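Local structure of kunitz-type serine protease inhibitor homolog calcicludine (Dendroaspis angusticeps, 5YV7) at residues P3-K8 with G42-F47; E9-G14 with L33-S38; G14-Q19 with S38-N43; S21-K26 with Q48-C53. The protein probably blocks L-type calcium channels, using a small disulfide-rich Kunitz-type scaffold of the kind found in serine protease inhibitors. All blocks are in the same frame, centred on the assembly; numbering follows the deposited sequence.

Contact 1: residues P3-K8 with G42-F47; sequences PPWYCK and GNANRF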
loop_
_atom_site.group_PDB
_atom_site.type_symbol
_atom_site.label_atom_id
_atom_site.label_comp_id
_atom_site.label_asym_id
_atom_site.label_seq_id
_atom_site.Cartn_x
_atom_site.Cartn_y
_atom_site.Cartn_z
ATOM N N PRO A 3 -4.481 -7.975 9.827
ATOM C CA PRO A 3 -3.984 -6.629 9.480
ATOM C C PRO A 3 -5.007 -5.558 9.819
ATOM O O PRO A 3 -6.212 -5.838 9.882
ATOM C CB PRO A 3 -3.763 -6.723 7.966
ATOM C CG PRO A 3 -4.736 -7.741 7.517
ATOM C CD PRO A 3 -4.794 -8.773 8.630
ATOM N N PRO A 4 -4.555 -4.327 10.055
ATOM C CA PRO A 4 -5.485 -3.202 10.223
ATOM C C PRO A 4 -6.229 -2.898 8.928
ATOM O O PRO A 4 -5.857 -3.352 7.843
ATOM C CB PRO A 4 -4.576 -2.040 10.629
ATOM C CG PRO A 4 -3.228 -2.393 10.065
ATOM C CD PRO A 4 -3.146 -3.904 10.150
ATOM N N TRP A 5 -7.284 -2.080 9.066
ATOM C CA TRP A 5 -8.276 -1.926 8.002
ATOM C C TRP A 5 -7.658 -1.360 6.727
ATOM O O TRP A 5 -8.021 -1.767 5.615
ATOM C CB TRP A 5 -9.423 -1.027 8.476
ATOM C CG TRP A 5 -9.007 0.419 8.627
ATOM C CD1 TRP A 5 -8.440 1.001 9.730
ATOM C CD2 TRP A 5 -9.087 1.451 7.629
ATOM N NE1 TRP A 5 -8.171 2.324 9.484
ATOM C CE2 TRP A 5 -8.558 2.629 8.203
ATOM C CE3 TRP A 5 -9.552 1.493 6.309
ATOM C CZ2 TRP A 5 -8.489 3.846 7.499
ATOM C CZ3 TRP A 5 -9.482 2.713 5.601
ATOM C CH2 TRP A 5 -8.949 3.865 6.200
ATOM N N TYR A 6 -6.738 -0.403 6.861
ATOM C CA TYR A 6 -6.232 0.258 5.671
ATOM C C TYR A 6 -5.389 -0.676 4.816
ATOM O O TYR A 6 -5.263 -0.439 3.609
ATOM C CB TYR A 6 -5.438 1.503 6.046
ATOM C CG TYR A 6 -4.404 1.322 7.129
ATOM C CD1 TYR A 6 -3.099 0.969 6.815
ATOM C CD2 TYR A 6 -4.722 1.546 8.466
ATOM C CE1 TYR A 6 -2.142 0.822 7.801
ATOM C CE2 TYR A 6 -3.773 1.409 9.458
ATOM C CZ TYR A 6 -2.481 1.045 9.122
ATOM O OH TYR A 6 -1.523 0.899 10.103
ATOM N N CYS A 7 -4.844 -1.745 5.406
ATOM C CA CYS A 7 -4.110 -2.748 4.644
ATOM C C CYS A 7 -5.022 -3.606 3.777
ATOM O O CYS A 7 -4.523 -4.344 2.920
ATOM C CB CYS A 7 -3.302 -3.630 5.598
ATOM S SG CYS A 7 -2.125 -2.686 6.588
ATOM N N LYS A 8 -6.334 -3.531 3.976
ATOM C CA LYS A 8 -7.285 -4.308 3.196
ATOM C C LYS A 8 -7.933 -3.500 2.079
ATOM O O LYS A 8 -8.738 -4.052 1.323
ATOM C CB LYS A 8 -8.380 -4.873 4.103
ATOM C CG LYS A 8 -8.035 -6.162 4.827
ATOM C CD LYS A 8 -8.703 -6.213 6.207
ATOM C CE LYS A 8 -9.671 -7.376 6.376
ATOM N NZ LYS A 8 -10.160 -7.465 7.815
ATOM N N GLY A 42 -5.162 8.718 -3.995
ATOM C CA GLY A 42 -4.950 7.374 -3.509
ATOM C C GLY A 42 -5.800 7.077 -2.292
ATOM O O GLY A 42 -6.759 7.787 -1.977
ATOM N N ASN A 43 -5.445 6.007 -1.595
ATOM C CA ASN A 43 -6.106 5.707 -0.335
ATOM C C ASN A 43 -5.021 5.358 0.678
ATOM O O ASN A 43 -3.833 5.605 0.456
ATOM C CB ASN A 43 -7.177 4.618 -0.518
ATOM C CG ASN A 43 -6.596 3.271 -0.944
ATOM O OD1 ASN A 43 -5.407 3.000 -0.755
ATOM N ND2 ASN A 43 -7.440 2.423 -1.527
ATOM N N ALA A 44 -5.432 4.772 1.799
ATOM C CA ALA A 44 -4.504 4.568 2.899
ATOM C C ALA A 44 -3.614 3.341 2.720
ATOM O O ALA A 44 -2.662 3.172 3.491
ATOM C CB ALA A 44 -5.277 4.476 4.209
ATOM N N ASN A 45 -3.881 2.495 1.726
ATOM C CA ASN A 45 -3.035 1.330 1.477
ATOM C C ASN A 45 -1.871 1.728 0.570
ATOM O O ASN A 45 -1.771 1.332 -0.588
ATOM C CB ASN A 45 -3.852 0.189 0.880
ATOM C CG ASN A 45 -3.120 -1.142 0.961
ATOM O OD1 ASN A 45 -1.985 -1.203 1.437
ATOM N ND2 ASN A 45 -3.759 -2.209 0.496
ATOM N N ARG A 46 -0.973 2.536 1.128
ATOM C CA ARG A 46 0.187 3.017 0.384
ATOM C C ARG A 46 1.313 3.303 1.364
ATOM O O ARG A 46 1.098 3.946 2.391
ATOM C CB ARG A 46 -0.132 4.281 -0.437
ATOM C CG ARG A 46 1.108 4.850 -1.154
ATOM C CD ARG A 46 0.818 6.118 -1.966
ATOM N NE ARG A 46 0.457 7.294 -1.155
ATOM C CZ ARG A 46 -0.796 7.740 -0.972
ATOM N NH1 ARG A 46 -1.837 7.113 -1.536
ATOM N NH2 ARG A 46 -1.019 8.820 -0.217
ATOM N N PHE A 47 2.507 2.826 1.048
ATOM C CA PHE A 47 3.640 2.996 1.941
ATOM C C PHE A 47 4.869 3.367 1.128
ATOM O O PHE A 47 5.027 2.946 -0.023
ATOM C CB PHE A 47 3.862 1.724 2.765
ATOM C CG PHE A 47 2.607 1.208 3.376
ATOM C CD1 PHE A 47 2.155 1.720 4.586
ATOM C CD2 PHE A 47 1.839 0.262 2.718
ATOM C CE1 PHE A 47 0.976 1.282 5.142
ATOM C CE2 PHE A 47 0.661 -0.182 3.266
ATOM C CZ PHE A 47 0.225 0.327 4.487
#

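Contact 2: residues E9-G14 with L33-S38; sequences EPVRIG and LPFLFS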
loop_
_atom_site.group_PDB
_atom_site.type_symbol
_atom_site.label_atom_id
_atom_site.label_comp_id
_atom_site.label_asym_id
_atom_site.label_seq_id
_atom_site.Cartn_x
_atom_site.Cartn_y
_atom_site.Cartn_z
ATOM N N GLU A 9 -7.620 -2.216 1.970
ATOM C CA GLU A 9 -8.178 -1.412 0.899
ATOM C C GLU A 9 -7.543 -1.806 -0.433
ATOM O O GLU A 9 -6.400 -2.266 -0.469
ATOM C CB GLU A 9 -7.949 0.066 1.176
ATOM C CG GLU A 9 -8.663 0.566 2.426
ATOM C CD GLU A 9 -10.132 0.810 2.173
ATOM O OE1 GLU A 9 -10.451 1.740 1.392
ATOM O OE2 GLU A 9 -10.961 0.068 2.742
ATOM N N PRO A 10 -8.274 -1.683 -1.536
ATOM C CA PRO A 10 -7.688 -2.024 -2.841
ATOM C C PRO A 10 -6.590 -1.038 -3.217
ATOM O O PRO A 10 -6.586 0.120 -2.786
ATOM C CB PRO A 10 -8.877 -1.924 -3.804
ATOM C CG PRO A 10 -9.789 -0.896 -3.141
ATOM C CD PRO A 10 -9.655 -1.174 -1.656
ATOM N N VAL A 11 -5.638 -1.515 -4.024
ATOM C CA VAL A 11 -4.584 -0.631 -4.490
ATOM C C VAL A 11 -5.229 0.480 -5.306
ATOM O O VAL A 11 -6.171 0.245 -6.072
ATOM C CB VAL A 11 -3.531 -1.414 -5.294
ATOM C CG1 VAL A 11 -4.111 -1.931 -6.624
ATOM C CG2 VAL A 11 -2.278 -0.552 -5.529
ATOM N N ARG A 12 -4.764 1.710 -5.104
ATOM C CA ARG A 12 -5.364 2.860 -5.781
ATOM C C ARG A 12 -4.258 3.760 -6.326
ATOM O O ARG A 12 -3.596 4.482 -5.574
ATOM C CB ARG A 12 -6.290 3.624 -4.846
ATOM C CG ARG A 12 -7.481 4.212 -5.563
ATOM C CD ARG A 12 -8.256 5.178 -4.684
ATOM N NE ARG A 12 -9.446 5.671 -5.379
ATOM C CZ ARG A 12 -10.029 6.848 -5.153
ATOM N NH1 ARG A 12 -9.545 7.679 -4.226
ATOM N NH2 ARG A 12 -11.109 7.193 -5.852
ATOM N N ILE A 13 -4.079 3.723 -7.645
ATOM C CA ILE A 13 -3.077 4.562 -8.277
ATOM C C ILE A 13 -3.509 6.028 -8.285
ATOM O O ILE A 13 -2.666 6.930 -8.197
ATOM C CB ILE A 13 -2.791 4.028 -9.688
ATOM C CG1 ILE A 13 -2.176 2.632 -9.559
ATOM C CG2 ILE A 13 -1.892 5.003 -10.462
ATOM C CD1 ILE A 13 -1.908 1.958 -10.851
ATOM N N GLY A 14 -4.808 6.292 -8.378
ATOM C CA GLY A 14 -5.296 7.648 -8.271
ATOM C C GLY A 14 -5.295 8.385 -9.594
ATOM O O GLY A 14 -4.972 7.854 -10.662
ATOM N N LEU A 33 3.549 -5.424 -1.714
ATOM C CA LEU A 33 3.904 -5.456 -3.124
ATOM C C LEU A 33 4.156 -4.045 -3.663
ATOM O O LEU A 33 3.506 -3.085 -3.237
ATOM C CB LEU A 33 2.793 -6.130 -3.943
ATOM C CG LEU A 33 2.481 -7.598 -3.632
ATOM C CD1 LEU A 33 1.402 -8.112 -4.566
ATOM C CD2 LEU A 33 3.748 -8.470 -3.754
ATOM N N PRO A 34 5.103 -3.887 -4.582
ATOM C CA PRO A 34 5.360 -2.561 -5.157
ATOM C C PRO A 34 4.245 -2.128 -6.097
ATOM O O PRO A 34 3.582 -2.951 -6.728
ATOM C CB PRO A 34 6.674 -2.761 -5.927
ATOM C CG PRO A 34 6.632 -4.199 -6.329
ATOM C CD PRO A 34 5.998 -4.915 -5.148
ATOM N N PHE A 35 4.049 -0.814 -6.197
ATOM C CA PHE A 35 3.211 -0.265 -7.256
ATOM C C PHE A 35 3.600 1.188 -7.496
ATOM O O PHE A 35 4.321 1.799 -6.700
ATOM C CB PHE A 35 1.710 -0.406 -6.938
ATOM C CG PHE A 35 1.151 0.641 -5.992
ATOM C CD1 PHE A 35 1.313 0.513 -4.614
ATOM C CD2 PHE A 35 0.408 1.719 -6.486
ATOM C CE1 PHE A 35 0.757 1.456 -3.733
ATOM C CE2 PHE A 35 -0.148 2.665 -5.626
ATOM C CZ PHE A 35 0.019 2.539 -4.244
ATOM N N LEU A 36 3.142 1.721 -8.623
ATOM C CA LEU A 36 3.398 3.106 -8.987
ATOM C C LEU A 36 2.173 3.942 -8.630
ATOM O O LEU A 36 1.089 3.723 -9.175
ATOM C CB LEU A 36 3.741 3.241 -10.477
ATOM C CG LEU A 36 5.035 2.549 -10.918
ATOM C CD1 LEU A 36 5.342 2.826 -12.394
ATOM C CD2 LEU A 36 6.225 2.940 -10.018
ATOM N N PHE A 37 2.353 4.881 -7.701
ATOM C CA PHE A 37 1.308 5.811 -7.296
ATOM C C PHE A 37 1.378 7.068 -8.163
ATOM O O PHE A 37 2.467 7.575 -8.456
ATOM C CB PHE A 37 1.469 6.148 -5.811
ATOM C CG PHE A 37 0.496 7.166 -5.294
ATOM C CD1 PHE A 37 -0.864 7.038 -5.533
ATOM C CD2 PHE A 37 0.941 8.253 -4.549
ATOM C CE1 PHE A 37 -1.773 7.984 -5.044
ATOM C CE2 PHE A 37 0.032 9.202 -4.047
ATOM C CZ PHE A 37 -1.320 9.063 -4.297
ATOM N N SER A 38 0.211 7.554 -8.596
ATOM C CA SER A 38 0.176 8.691 -9.511
ATOM C C SER A 38 0.526 10.002 -8.823
ATOM O O SER A 38 0.926 10.951 -9.503
ATOM C CB SER A 38 -1.200 8.813 -10.178
ATOM O OG SER A 38 -2.151 9.335 -9.276
#

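Contact 3: residues G14-Q19 with S38-N43; sequences GSCKKQ and SGCGGN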
loop_
_atom_site.group_PDB
_atom_site.type_symbol
_atom_site.label_atom_id
_atom_site.label_comp_id
_atom_site.label_asym_id
_atom_site.label_seq_id
_atom_site.Cartn_x
_atom_site.Cartn_y
_atom_site.Cartn_z
ATOM N N GLY A 14 -4.808 6.292 -8.378
ATOM C CA GLY A 14 -5.296 7.648 -8.271
ATOM C C GLY A 14 -5.295 8.385 -9.594
ATOM O O GLY A 14 -4.972 7.854 -10.662
ATOM N N SER A 15 -5.630 9.667 -9.500
ATOM C CA SER A 15 -6.056 10.436 -10.659
ATOM C C SER A 15 -5.000 11.394 -11.192
ATOM O O SER A 15 -5.203 11.962 -12.268
ATOM C CB SER A 15 -7.335 11.222 -10.319
ATOM O OG SER A 15 -7.351 11.637 -8.959
ATOM N N CYS A 16 -3.888 11.585 -10.487
ATOM C CA CYS A 16 -2.854 12.500 -10.957
ATOM C C CYS A 16 -2.070 11.859 -12.094
ATOM O O CYS A 16 -2.393 10.768 -12.568
ATOM C CB CYS A 16 -1.956 12.926 -9.807
ATOM S SG CYS A 16 -2.648 14.322 -8.920
ATOM N N LYS A 17 -1.013 12.533 -12.542
ATOM C CA LYS A 17 -0.370 12.221 -13.814
ATOM C C LYS A 17 1.124 11.945 -13.687
ATOM O O LYS A 17 1.838 12.002 -14.692
ATOM C CB LYS A 17 -0.594 13.369 -14.798
ATOM C CG LYS A 17 -2.056 13.769 -15.002
ATOM C CD LYS A 17 -2.221 14.755 -16.170
ATOM C CE LYS A 17 -2.244 14.047 -17.535
ATOM N NZ LYS A 17 -0.885 13.628 -18.016
ATOM N N LYS A 18 1.621 11.652 -12.491
ATOM C CA LYS A 18 3.049 11.393 -12.291
ATOM C C LYS A 18 3.240 9.960 -11.802
ATOM O O LYS A 18 2.333 9.134 -11.896
ATOM C CB LYS A 18 3.644 12.421 -11.329
ATOM C CG LYS A 18 3.543 13.842 -11.860
ATOM C CD LYS A 18 4.268 13.975 -13.204
ATOM C CE LYS A 18 4.286 15.409 -13.705
ATOM N NZ LYS A 18 5.232 15.544 -14.844
ATOM N N GLN A 19 4.426 9.653 -11.282
ATOM C CA GLN A 19 4.637 8.317 -10.741
ATOM C C GLN A 19 5.607 8.348 -9.565
ATOM O O GLN A 19 6.638 9.023 -9.605
ATOM C CB GLN A 19 5.119 7.330 -11.813
ATOM C CG GLN A 19 6.443 7.609 -12.441
ATOM C CD GLN A 19 6.865 6.496 -13.404
ATOM O OE1 GLN A 19 6.543 6.533 -14.596
ATOM N NE2 GLN A 19 7.600 5.516 -12.893
ATOM N N SER A 38 0.211 7.554 -8.596
ATOM C CA SER A 38 0.176 8.691 -9.511
ATOM C C SER A 38 0.526 10.002 -8.823
ATOM O O SER A 38 0.926 10.951 -9.503
ATOM C CB SER A 38 -1.200 8.813 -10.178
ATOM O OG SER A 38 -2.151 9.335 -9.276
ATOM N N GLY A 39 0.375 10.084 -7.498
ATOM C CA GLY A 39 0.686 11.285 -6.751
ATOM C C GLY A 39 -0.491 11.935 -6.052
ATOM O O GLY A 39 -0.272 12.735 -5.134
ATOM N N CYS A 40 -1.727 11.623 -6.447
ATOM C CA CYS A 40 -2.888 12.057 -5.679
ATOM C C CYS A 40 -4.045 11.080 -5.881
ATOM O O CYS A 40 -3.995 10.189 -6.729
ATOM C CB CYS A 40 -3.315 13.473 -6.073
ATOM S SG CYS A 40 -4.085 13.556 -7.709
ATOM N N GLY A 41 -5.108 11.281 -5.104
ATOM C CA GLY A 41 -6.302 10.469 -5.248
ATOM C C GLY A 41 -6.108 9.013 -4.882
ATOM O O GLY A 41 -6.809 8.147 -5.417
ATOM N N GLY A 42 -5.162 8.718 -3.995
ATOM C CA GLY A 42 -4.950 7.374 -3.509
ATOM C C GLY A 42 -5.800 7.077 -2.292
ATOM O O GLY A 42 -6.759 7.787 -1.977
ATOM N N ASN A 43 -5.445 6.007 -1.595
ATOM C CA ASN A 43 -6.106 5.707 -0.335
ATOM C C ASN A 43 -5.021 5.358 0.678
ATOM O O ASN A 43 -3.833 5.605 0.456
ATOM C CB ASN A 43 -7.177 4.618 -0.518
ATOM C CG ASN A 43 -6.596 3.271 -0.944
ATOM O OD1 ASN A 43 -5.407 3.000 -0.755
ATOM N ND2 ASN A 43 -7.440 2.423 -1.527
#

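Contact 4: residues S21-K26 with Q48-C53; sequences SSFYFK and QTIGEC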
loop_
_atom_site.group_PDB
_atom_site.type_symbol
_atom_site.label_atom_id
_atom_site.label_comp_id
_atom_site.label_asym_id
_atom_site.label_seq_id
_atom_site.Cartn_x
_atom_site.Cartn_y
_atom_site.Cartn_z
ATOM N N SER A 21 7.255 5.502 -6.765
ATOM C CA SER A 21 7.368 4.127 -6.309
ATOM C C SER A 21 6.801 4.005 -4.910
ATOM O O SER A 21 7.122 4.797 -4.019
ATOM C CB SER A 21 8.819 3.679 -6.344
ATOM O OG SER A 21 9.278 3.768 -7.680
ATOM N N SER A 22 5.937 3.019 -4.729
ATOM C CA SER A 22 5.203 2.855 -3.492
ATOM C C SER A 22 5.025 1.366 -3.223
ATOM O O SER A 22 5.383 0.510 -4.037
ATOM C CB SER A 22 3.854 3.587 -3.561
ATOM O OG SER A 22 4.027 4.990 -3.690
ATOM N N PHE A 23 4.464 1.059 -2.070
ATOM C CA PHE A 23 4.116 -0.305 -1.723
ATOM C C PHE A 23 2.685 -0.327 -1.215
ATOM O O PHE A 23 2.193 0.660 -0.652
ATOM C CB PHE A 23 5.080 -0.869 -0.685
ATOM C CG PHE A 23 6.464 -1.072 -1.216
ATOM C CD1 PHE A 23 7.391 -0.031 -1.196
ATOM C CD2 PHE A 23 6.829 -2.282 -1.778
ATOM C CE1 PHE A 23 8.664 -0.198 -1.715
ATOM C CE2 PHE A 23 8.107 -2.461 -2.297
ATOM C CZ PHE A 23 9.027 -1.416 -2.264
ATOM N N TYR A 24 2.003 -1.439 -1.477
ATOM C CA TYR A 24 0.688 -1.680 -0.906
ATOM C C TYR A 24 0.639 -3.112 -0.408
ATOM O O TYR A 24 1.464 -3.954 -0.775
ATOM C CB TYR A 24 -0.450 -1.430 -1.906
ATOM C CG TYR A 24 -0.760 -2.593 -2.836
ATOM C CD1 TYR A 24 0.077 -2.903 -3.904
ATOM C CD2 TYR A 24 -1.901 -3.362 -2.659
ATOM C CE1 TYR A 24 -0.217 -3.948 -4.764
ATOM C CE2 TYR A 24 -2.200 -4.409 -3.513
ATOM C CZ TYR A 24 -1.354 -4.698 -4.566
ATOM O OH TYR A 24 -1.647 -5.743 -5.419
ATOM N N PHE A 25 -0.336 -3.372 0.445
ATOM C CA PHE A 25 -0.541 -4.689 1.020
ATOM C C PHE A 25 -1.634 -5.378 0.217
ATOM O O PHE A 25 -2.782 -4.924 0.208
ATOM C CB PHE A 25 -0.925 -4.578 2.493
ATOM C CG PHE A 25 -0.861 -5.869 3.224
ATOM C CD1 PHE A 25 0.351 -6.547 3.348
ATOM C CD2 PHE A 25 -2.003 -6.413 3.795
ATOM C CE1 PHE A 25 0.429 -7.756 4.032
ATOM C CE2 PHE A 25 -1.945 -7.635 4.487
ATOM C CZ PHE A 25 -0.722 -8.308 4.606
ATOM N N LYS A 26 -1.271 -6.441 -0.489
ATOM C CA LYS A 26 -2.262 -7.323 -1.099
ATOM C C LYS A 26 -2.666 -8.310 -0.016
ATOM O O LYS A 26 -1.996 -9.322 0.202
ATOM C CB LYS A 26 -1.687 -8.023 -2.322
ATOM C CG LYS A 26 -2.706 -8.837 -3.101
ATOM C CD LYS A 26 -2.152 -9.229 -4.452
ATOM C CE LYS A 26 -3.151 -10.021 -5.279
ATOM N NZ LYS A 26 -2.444 -10.719 -6.404
ATOM N N GLN A 48 5.727 4.190 1.730
ATOM C CA GLN A 48 6.922 4.627 1.025
ATOM C C GLN A 48 7.987 3.537 0.984
ATOM O O GLN A 48 8.774 3.479 0.038
ATOM C CB GLN A 48 7.468 5.900 1.671
ATOM C CG GLN A 48 8.725 6.452 1.001
ATOM C CD GLN A 48 8.495 6.837 -0.454
ATOM O OE1 GLN A 48 7.427 7.331 -0.816
ATOM N NE2 GLN A 48 9.499 6.611 -1.295
ATOM N N THR A 49 8.023 2.659 1.975
ATOM C CA THR A 49 9.013 1.595 2.003
ATOM C C THR A 49 8.319 0.276 2.281
ATOM O O THR A 49 7.272 0.238 2.938
ATOM C CB THR A 49 10.078 1.838 3.074
ATOM O OG1 THR A 49 9.445 1.880 4.361
ATOM C CG2 THR A 49 10.803 3.158 2.827
ATOM N N ILE A 50 8.913 -0.808 1.780
ATOM C CA ILE A 50 8.365 -2.119 2.094
ATOM C C ILE A 50 8.423 -2.382 3.599
ATOM O O ILE A 50 7.542 -3.054 4.155
ATOM C CB ILE A 50 9.083 -3.214 1.287
ATOM C CG1 ILE A 50 8.221 -4.480 1.274
ATOM C CG2 ILE A 50 10.476 -3.479 1.851
ATOM C CD1 ILE A 50 8.773 -5.613 0.439
ATOM N N GLY A 51 9.430 -1.836 4.289
ATOM C CA GLY A 51 9.506 -2.021 5.729
ATOM C C GLY A 51 8.331 -1.398 6.463
ATOM O O GLY A 51 7.748 -2.015 7.363
ATOM N N GLU A 52 7.973 -0.165 6.095
ATOM C CA GLU A 52 6.822 0.473 6.714
ATOM C C GLU A 52 5.555 -0.328 6.451
ATOM O O GLU A 52 4.712 -0.476 7.343
ATOM C CB GLU A 52 6.676 1.907 6.206
ATOM C CG GLU A 52 5.540 2.677 6.849
ATOM C CD GLU A 52 5.027 3.842 5.995
ATOM O OE1 GLU A 52 3.913 4.329 6.295
ATOM O OE2 GLU A 52 5.723 4.283 5.043
ATOM N N CYS A 53 5.423 -0.886 5.242
ATOM C CA CYS A 53 4.275 -1.738 4.942
ATOM C C CYS A 53 4.261 -2.983 5.833
ATOM O O CYS A 53 3.222 -3.350 6.394
ATOM C CB CYS A 53 4.280 -2.125 3.465
ATOM S SG CYS A 53 2.949 -3.267 2.993
#

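Contact 1: residues P3-K8 with G42-F47
C7 and N45 bring the two backbones closest, with 5.3 Å between their CA atoms, where a short turn near the N terminus meets the irregular loop that precedes helix 50-58. W5-C7 have helical backbone angles, and the turn is held by bonds from C7 N to P4 O and from K8 N to W5 O. In the loop, N43 OD1 accepts from N45 N at 3.0 Å, an Asx turn, and N45 is itself the centre of an inverse gamma turn.

Y6 carries much of the side-chain contact. Its CB presses on the methyl of A44, 3.5 Å from CB to CB, while the same Y6 CB lies over the centre of one face of the W5 indole. A chi1 of 49° sets Y6 CG between the backbone N and the carbonyl carbon, and from there the ring extends to F47. The Y6 and F47 side chains cross at about a right angle and meet at their edges, with Y6 CE1 4.1 Å from F47 CZ. Farther out, W5 CH2 reaches A44 CB at 4.2 Å. C7 SG, joined to C57 in a disulfide, approaches F47 CZ at 4.4 Å.

N45 packs its CB 3.1 Å from Y6 O, but its amide turns to other partners: ND2 donates to E9 O and OD1 accepts from F25 N. Between these two segments the attraction is therefore largely apolar, whereas the buried amide of N45 is satisfied by backbone groups on two other parts of the chain, tying loop to loop and loop to strand in the core of this Kunitz domain.

Contact 2: residues E9-G14 with L33-S38
I13 and F37 set the closest backbone approach, CA to CA 4.7 Å, with V11-G14 and F35-S38 running the same way, 17° apart end to end. This is the Kunitz fold at the point where the extended loop leading toward C16 lies alongside strand 31-37, the second strand of the antiparallel hairpin.

V11 and F35 illustrate how a branched side chain can cover a ring face with one methyl. The CG2 methyl of V11 sits over the centre of one face of F35, a CH-pi contact with 3.6 Å from CG2 to the ring centroid and only 10° from the ring normal. CG2, anti to the backbone N, is the branch carried over the ring. The two side chains pass alongside one another pointing opposite ways, as do I13 and F35, whose nearest atoms, CG1 and CD2, are 4.1 Å apart. I13 also bears on the strand backbone, its CG1 coming 3.5 Å from L36 O. F37, whose ring also makes a cation-pi contact with R46, brings CD1 within 3.2 Å of I13 O.

That same carbonyl is gripped twice by S38. The backbone S38 N donates to I13 O at 3.0 Å, in the carbonyl plane and on a lone pair. S38 OG, placed between its own backbone N and carbonyl carbon, donates to I13 O as well, 2.7 Å away and tilted 26° from the carbonyl plane.

Contact 3: residues G14-Q19 with S38-N43
C16 and C40 are joined covalently, SG to SG 2.0 Å with chi3 near 101°, and around this disulfide the two loops pack tightly. The sulfurs meet across the loops because C40 SG is turned between its own backbone N and carbonyl carbon, while C16 SG is anti to the carbonyl carbon of C16. G14, having no side chain, lets C40 O approach its CA to 3.2 Å in a CA-H...O contact. The next residue adds a hydrogen bond, S15 N to C40 O at 3.3 Å, with the donor well above the carbonyl plane.

S38 binds the next part of the facing loop. Besides donating to I13 O, S38 OG accepts weakly from C16 N, and S38 O takes K18 N at 3.1 Å on a lone pair. S38 CA in turn points a hydrogen at K18 O.

The outer side is looser. K17 extends away from the facing loop, and K18 touches S38 O through its CB, 3.6 Å away, while the rest of its bent chain leads off; both lysines and Q19 are exposed.

A protruding loop cross-linked to a second, glycine-rich loop by a disulfide is the hallmark of the Kunitz inhibitor binding site. K17, directly after the cysteine, probably corresponds to the residue that protease-inhibiting relatives insert into the enzyme's specificity pocket.

Contact 4: residues S21-K26 with Q48-C53
F23 and I50 bring strand and helix together, 6.0 Å from CA to CA, at the place in the Kunitz fold where the C-terminal helix starts against the first strand of the hairpin. The F23 side chain shows how one ring can pack against the first turn of a helix. Its CB is 4.4 Å from C53 CB, one turn further along the helix. CG lies near I50 N and I50 CA. On one side of the ring CD1 comes within 3.4 Å of I50 N, which stands over the face, offset toward the rim, and CE1 remains close to the same nitrogen. On the other side CD2 and CE2 meet the I50 side chain, CE2 lying 3.8 Å from I50 CB. At the tip CZ is still 4.0 Å from that CB, which stands over the face in a CH-pi contact, 13° off the normal. Q48 O meets the ring at its edge, in plane.

T49 is the N-cap of the helix, its OG1 accepting from E52 N at 3.1 Å. Further along the strand, F25 receives the sulfur of C53, a helix residue in disulfide linkage to C32, in an oblique sulfur-aromatic contact. C53 SG is 4.1 Å from F25 CB and equally far from Y24 O.

In the fold
From the N terminus, the chain first enters contact 1, which closes the widest loop back to 42-47, just ahead of the C-terminal helix. Nested inside it, contact 2 brings 9-14 against strand 31-37. Contact 3 begins at G14 and crosses contact 2 by pairing 14-19 with 38-43; the two share G14 and S38, and contact 3 also shares G42 and N43 with contact 1. Contact 4, joining strand 20-26 to the start of helix 50-58, crosses all three. Hydrogen bonds link neighbours: N43 ND2 to P10 O between contacts 1 and 2, and F47 N to F23 O between 1 and 4. The hairpin joins contacts 2 and 4 through its strand pairing.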